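Local coordinates for protein PTS system fructose-like EIIB component 3 (Escherichia coli K12, PDB 4TN5) that probably takes a phosphoryl group from phosphorylated EIIA and passes it to incoming fructose-like sugar during phosphotransferase-system uptake, at residues V5-C10 and A71-H76; M95-K100 and T108-E113. All blocks are in the same frame, centred on the assembly; numbering follows the deposited sequence.

Interaction 1. Residues V5-C10 and A71-H76; sequences VAVTAC and AERFEH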
loop_
_atom_site.group_PDB
_atom_site.type_symbol
_atom_site.label_atom_id
_atom_site.label_comp_id
_atom_site.label_asym_id
_atom_site.label_seq_id
_atom_site.Cartn_x
_atom_site.Cartn_y
_atom_site.Cartn_z
ATOM N N VAL A 5 4.605 -6.387 -14.313
ATOM C CA VAL A 5 3.758 -5.553 -15.160
ATOM C C VAL A 5 3.957 -4.097 -14.764
ATOM O O VAL A 5 4.222 -3.796 -13.601
ATOM C CB VAL A 5 2.263 -5.934 -15.078
ATOM C CG1 VAL A 5 2.039 -7.334 -15.631
ATOM C CG2 VAL A 5 1.755 -5.824 -13.651
ATOM N N ALA A 6 3.847 -3.193 -15.728
ATOM C CA ALA A 6 4.151 -1.796 -15.459
ATOM C C ALA A 6 3.230 -0.826 -16.180
ATOM O O ALA A 6 2.718 -1.114 -17.262
ATOM C CB ALA A 6 5.595 -1.502 -15.807
ATOM N N VAL A 7 3.026 0.331 -15.562
ATOM C CA VAL A 7 2.281 1.413 -16.182
ATOM C C VAL A 7 3.046 2.719 -16.027
ATOM O O VAL A 7 3.341 3.149 -14.911
ATOM C CB VAL A 7 0.878 1.578 -15.570
ATOM C CG1 VAL A 7 0.176 2.773 -16.191
ATOM C CG2 VAL A 7 0.055 0.315 -15.766
ATOM N N THR A 8 3.380 3.338 -17.153
ATOM C CA THR A 8 4.020 4.644 -17.140
ATOM C C THR A 8 3.012 5.688 -17.601
ATOM O O THR A 8 2.326 5.496 -18.605
ATOM C CB THR A 8 5.262 4.677 -18.046
ATOM O OG1 THR A 8 4.886 4.355 -19.390
ATOM C CG2 THR A 8 6.292 3.668 -17.566
ATOM N N ALA A 9 2.911 6.790 -16.865
ATOM C CA ALA A 9 1.905 7.795 -17.184
ATOM C C ALA A 9 2.413 9.226 -17.065
ATOM O O ALA A 9 3.094 9.586 -16.105
ATOM C CB ALA A 9 0.672 7.601 -16.321
ATOM N N CYS A 10 2.062 10.039 -18.054
ATOM C CA CYS A 10 2.392 11.457 -18.051
ATOM C C CYS A 10 1.364 12.250 -18.842
ATOM O O CYS A 10 1.023 11.871 -19.960
ATOM C CB CYS A 10 3.765 11.691 -18.671
ATOM S SG CYS A 10 4.084 13.440 -18.977
ATOM N N ALA A 71 -6.482 2.184 -12.115
ATOM C CA ALA A 71 -5.641 2.064 -10.926
ATOM C C ALA A 71 -6.263 0.992 -10.046
ATOM O O ALA A 71 -5.590 0.343 -9.243
ATOM C CB ALA A 71 -5.572 3.388 -10.189
ATOM N N GLU A 72 -7.571 0.831 -10.225
ATOM C CA GLU A 72 -8.370 -0.244 -9.661
ATOM C C GLU A 72 -7.726 -1.631 -9.791
ATOM O O GLU A 72 -7.933 -2.490 -8.939
ATOM C CB GLU A 72 -9.721 -0.273 -10.399
ATOM C CG GLU A 72 -9.571 -0.586 -11.880
ATOM C CD GLU A 72 -10.851 -0.510 -12.673
ATOM O OE1 GLU A 72 -11.934 -0.547 -12.054
ATOM O OE2 GLU A 72 -10.775 -0.370 -13.911
ATOM N N ARG A 73 -6.971 -1.856 -10.866
ATOM C CA ARG A 73 -6.632 -3.211 -11.287
ATOM C C ARG A 73 -5.521 -3.804 -10.443
ATOM O O ARG A 73 -5.273 -5.010 -10.477
ATOM C CB ARG A 73 -6.215 -3.198 -12.757
ATOM C CG ARG A 73 -7.315 -2.752 -13.709
ATOM C CD ARG A 73 -6.743 -2.401 -15.075
ATOM N NE ARG A 73 -5.872 -1.228 -15.012
ATOM C CZ ARG A 73 -5.077 -0.826 -15.999
ATOM N NH1 ARG A 73 -5.023 -1.511 -17.134
ATOM N NH2 ARG A 73 -4.326 0.257 -15.847
ATOM N N PHE A 74 -4.867 -2.943 -9.674
ATOM C CA PHE A 74 -3.653 -3.309 -8.967
ATOM C C PHE A 74 -3.846 -3.354 -7.454
ATOM O O PHE A 74 -2.871 -3.445 -6.710
ATOM C CB PHE A 74 -2.543 -2.315 -9.314
ATOM C CG PHE A 74 -2.325 -2.141 -10.793
ATOM C CD1 PHE A 74 -1.546 -3.044 -11.495
ATOM C CD2 PHE A 74 -2.887 -1.074 -11.478
ATOM C CE1 PHE A 74 -1.337 -2.895 -12.850
ATOM C CE2 PHE A 74 -2.678 -0.919 -12.839
ATOM C CZ PHE A 74 -1.901 -1.832 -13.524
ATOM N N GLU A 75 -5.093 -3.294 -6.997
ATOM C CA GLU A 75 -5.353 -3.261 -5.556
ATOM C C GLU A 75 -4.946 -4.556 -4.850
ATOM O O GLU A 75 -4.622 -4.544 -3.662
ATOM C CB GLU A 75 -6.814 -2.899 -5.253
ATOM C CG GLU A 75 -7.819 -4.023 -5.461
ATOM C CD GLU A 75 -9.247 -3.513 -5.548
ATOM O OE1 GLU A 75 -9.637 -2.681 -4.700
ATOM O OE2 GLU A 75 -9.979 -3.942 -6.464
ATOM N N HIS A 76 -4.948 -5.665 -5.582
ATOM C CA HIS A 76 -4.549 -6.951 -5.014
ATOM C C HIS A 76 -3.190 -7.420 -5.519
ATOM O O HIS A 76 -2.919 -8.620 -5.576
ATOM C CB HIS A 76 -5.606 -8.021 -5.287
ATOM C CG HIS A 76 -6.915 -7.760 -4.611
ATOM N ND1 HIS A 76 -7.050 -7.740 -3.241
ATOM C CD2 HIS A 76 -8.148 -7.519 -5.117
ATOM C CE1 HIS A 76 -8.310 -7.489 -2.930
ATOM N NE2 HIS A 76 -8.996 -7.352 -4.049
#
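F74 lies over the central strand 3-9 and meets the two valines that strand turns toward it, V5 and V7. The closer touch is made by one methyl, V7 CG2, which comes to 3.7 Å from F74 CZ at the far end of the ring and approaches it obliquely. V7 has CG1 anti to the backbone N (chi1 176°), which leaves CG2 as the branch that reaches the phenyl. V5 arrives differently: its CG2 lies near the ring plane, at the edge, 4.3 Å from F74 CE1. R73 folds alongside its neighbour. Its CB sits above one face of the phenyl, toward the rim, while F74 CZ lies 3.8 Å above the guanidinium plane. The guanidinium ends beside V7, R73 NH2 being 4.4 Å from V7 CG2. Outside the two segments, R73 NE is hydrogen-bonded to G70 O and NH1 forms a salt bridge with E38 on strand 34-41. The loop between strands 59-64 and 79-82 thereby covers one face of the sheet; strand 3-9 runs on into C10, the inferred phosphocysteine, which takes no part in the contact. The chemistry is divided: dispersion contacts seat the short 3-10 turn 71-73 and F74 on the buried strand, and the arginine's polar bonds tie the same loop to its own backbone and to the adjacent strand.

Interaction 2. Residues M95-K100 and T108-E113; sequences MSAVRK and THLILE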
loop_
_atom_site.group_PDB
_atom_site.type_symbol
_atom_site.label_atom_id
_atom_site.label_comp_id
_atom_site.label_asym_id
_atom_site.label_seq_id
_atom_site.Cartn_x
_atom_site.Cartn_y
_atom_site.Cartn_z
HETATM N N MSE A 95 14.052 -0.417 -8.702
HETATM C CA MSE A 95 13.969 -1.862 -8.919
HETATM C C MSE A 95 14.380 -2.662 -7.682
HETATM O O MSE A 95 13.977 -3.814 -7.528
HETATM C CB MSE A 95 14.804 -2.324 -10.114
HETATM C CG MSE A 95 16.285 -2.438 -9.834
HETATM SE SE MSE A 95 17.304 -2.684 -11.466
HETATM C CE MSE A 95 17.490 -0.804 -11.944
ATOM N N SER A 96 15.187 -2.065 -6.808
ATOM C CA SER A 96 15.586 -2.751 -5.578
ATOM C C SER A 96 14.442 -2.648 -4.585
ATOM O O SER A 96 14.273 -3.503 -3.724
ATOM C CB SER A 96 16.865 -2.164 -4.981
ATOM O OG SER A 96 17.039 -2.597 -3.641
ATOM N N ALA A 97 13.657 -1.585 -4.708
ATOM C CA ALA A 97 12.405 -1.484 -3.978
ATOM C C ALA A 97 11.471 -2.560 -4.509
ATOM O O ALA A 97 10.824 -3.270 -3.743
ATOM C CB ALA A 97 11.792 -0.108 -4.165
ATOM N N VAL A 98 11.429 -2.678 -5.834
ATOM C CA VAL A 98 10.651 -3.714 -6.505
ATOM C C VAL A 98 11.065 -5.111 -6.048
ATOM O O VAL A 98 10.225 -5.993 -5.875
ATOM C CB VAL A 98 10.778 -3.611 -8.048
ATOM C CG1 VAL A 98 10.219 -4.851 -8.725
ATOM C CG2 VAL A 98 10.069 -2.364 -8.560
ATOM N N ARG A 99 12.359 -5.306 -5.827
ATOM C CA ARG A 99 12.865 -6.634 -5.499
ATOM C C ARG A 99 12.617 -6.964 -4.027
ATOM O O ARG A 99 12.523 -8.131 -3.652
ATOM C CB ARG A 99 14.343 -6.757 -5.874
ATOM C CG ARG A 99 14.758 -8.164 -6.290
ATOM C CD ARG A 99 16.165 -8.186 -6.883
ATOM N NE ARG A 99 16.478 -9.462 -7.523
ATOM C CZ ARG A 99 16.806 -10.569 -6.864
ATOM N NH1 ARG A 99 16.857 -10.560 -5.539
ATOM N NH2 ARG A 99 17.080 -11.685 -7.527
ATOM N N LYS A 100 12.498 -5.930 -3.197
ATOM C CA LYS A 100 12.044 -6.112 -1.819
ATOM C C LYS A 100 10.581 -6.542 -1.789
ATOM O O LYS A 100 10.241 -7.576 -1.217
ATOM C CB LYS A 100 12.220 -4.833 -0.995
ATOM C CG LYS A 100 13.659 -4.373 -0.810
ATOM C CD LYS A 100 13.720 -3.073 -0.022
ATOM C CE LYS A 100 14.521 -3.225 1.265
ATOM N NZ LYS A 100 15.711 -2.326 1.285
ATOM N N THR A 108 2.633 -6.122 -0.102
ATOM C CA THR A 108 2.964 -4.774 0.343
ATOM C C THR A 108 2.824 -3.845 -0.861
ATOM O O THR A 108 3.202 -4.191 -1.981
ATOM C CB THR A 108 4.370 -4.596 0.950
ATOM O OG1 THR A 108 4.742 -3.214 0.891
ATOM C CG2 THR A 108 5.391 -5.421 0.185
ATOM N N HIS A 109 2.262 -2.666 -0.611
ATOM C CA HIS A 109 2.298 -1.568 -1.565
ATOM C C HIS A 109 3.396 -0.625 -1.106
ATOM O O HIS A 109 3.498 -0.322 0.080
ATOM C CB HIS A 109 0.969 -0.814 -1.581
ATOM C CG HIS A 109 -0.191 -1.628 -2.063
ATOM N ND1 HIS A 109 -1.482 -1.146 -2.072
ATOM C CD2 HIS A 109 -0.256 -2.886 -2.558
ATOM C CE1 HIS A 109 -2.293 -2.072 -2.547
ATOM N NE2 HIS A 109 -1.575 -3.139 -2.851
ATOM N N LEU A 110 4.222 -0.163 -2.035
ATOM C CA LEU A 110 5.311 0.732 -1.673
ATOM C C LEU A 110 5.245 2.009 -2.492
ATOM O O LEU A 110 5.357 1.981 -3.718
ATOM C CB LEU A 110 6.664 0.039 -1.869
ATOM C CG LEU A 110 7.826 0.416 -0.941
ATOM C CD1 LEU A 110 9.020 -0.485 -1.214
ATOM C CD2 LEU A 110 8.223 1.882 -1.079
ATOM N N ILE A 111 5.050 3.131 -1.813
ATOM C CA ILE A 111 5.149 4.411 -2.484
ATOM C C ILE A 111 6.540 4.940 -2.297
ATOM O O ILE A 111 7.036 5.092 -1.175
ATOM C CB ILE A 111 4.127 5.436 -1.987
ATOM C CG1 ILE A 111 2.831 5.268 -2.772
ATOM C CG2 ILE A 111 4.653 6.857 -2.174
ATOM C CD1 ILE A 111 1.857 6.398 -2.596
ATOM N N LEU A 112 7.197 5.232 -3.415
ATOM C CA LEU A 112 8.557 5.755 -3.389
ATOM C C LEU A 112 8.601 7.175 -3.943
ATOM O O LEU A 112 7.583 7.716 -4.373
ATOM C CB LEU A 112 9.465 4.931 -4.305
ATOM C CG LEU A 112 10.222 3.776 -3.648
ATOM C CD1 LEU A 112 11.169 3.120 -4.640
ATOM C CD2 LEU A 112 10.977 4.257 -2.417
ATOM N N GLU A 113 9.788 7.773 -3.931
ATOM C CA GLU A 113 9.967 9.130 -4.432
ATOM C C GLU A 113 9.024 9.498 -5.574
ATOM O O GLU A 113 8.663 8.554 -6.354
ATOM C CB GLU A 113 11.417 9.395 -4.841
ATOM C CG GLU A 113 12.343 9.708 -3.678
ATOM C CD GLU A 113 13.462 10.656 -4.062
ATOM O OE1 GLU A 113 13.630 10.920 -5.271
ATOM O OE2 GLU A 113 14.174 11.137 -3.155
ATOM O OXT GLU A 113 8.669 10.721 -5.663
#
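Helix 92-103 packs against strand 108-111, the outermost of this chain, with A97 facing L110, their CA atoms 7.8 Å apart. A97 CB points at the strand and is touched from two directions, roughly at right angles, by leucine methyls two residues apart on the same side of the chain. L110 CD1 lies 4.1 Å from A97 CB and also close to the carbonyl oxygen of A97, so it rests on the helix backbone as well. L112, just past the strand, brings its CD1 to 3.3 Å from A97 CB, tighter than normal van der Waals contact; its chi1 of -93° is off a staggered position, consistent with a crowded fit. Beyond the pair, V101 of the helix also touches L110, and L112 packs on V80 and C82 of strand 79-82. On its outer side the strand continues the sheet into the second subunit, where H109 and I111 pair antiparallel with a strand of that chain and T108 OG1 is hydrogen-bonded to T108 OG1 of that subunit. Strand 79-82, helices 84-89 and 92-103 and the parallel neighbouring strand 108-111 form a beta-alpha-beta crossover, the last of this alpha/beta fold.

Both contacts are largely buried, mainly apolar and attached to the same mixed sheet, with more open ends at R73 and L112, but they sit at different places in it. Interaction 1 covers the central strand 3-9, which leads into C10, the inferred phosphocysteine site, with a loop; interaction 2 packs a helix on this chain's outermost strand 108-111, next to the second subunit and away from that site. An aromatic ring and a charged arginine do the covering in the first, whereas the second is purely aliphatic and admits the helix closely through an alanine. Their centres lie 14 Å apart, and they meet where H109 NE2 packs 3.5 Å from E75 O, so the loop 71-76 borders the dimer-edge strand.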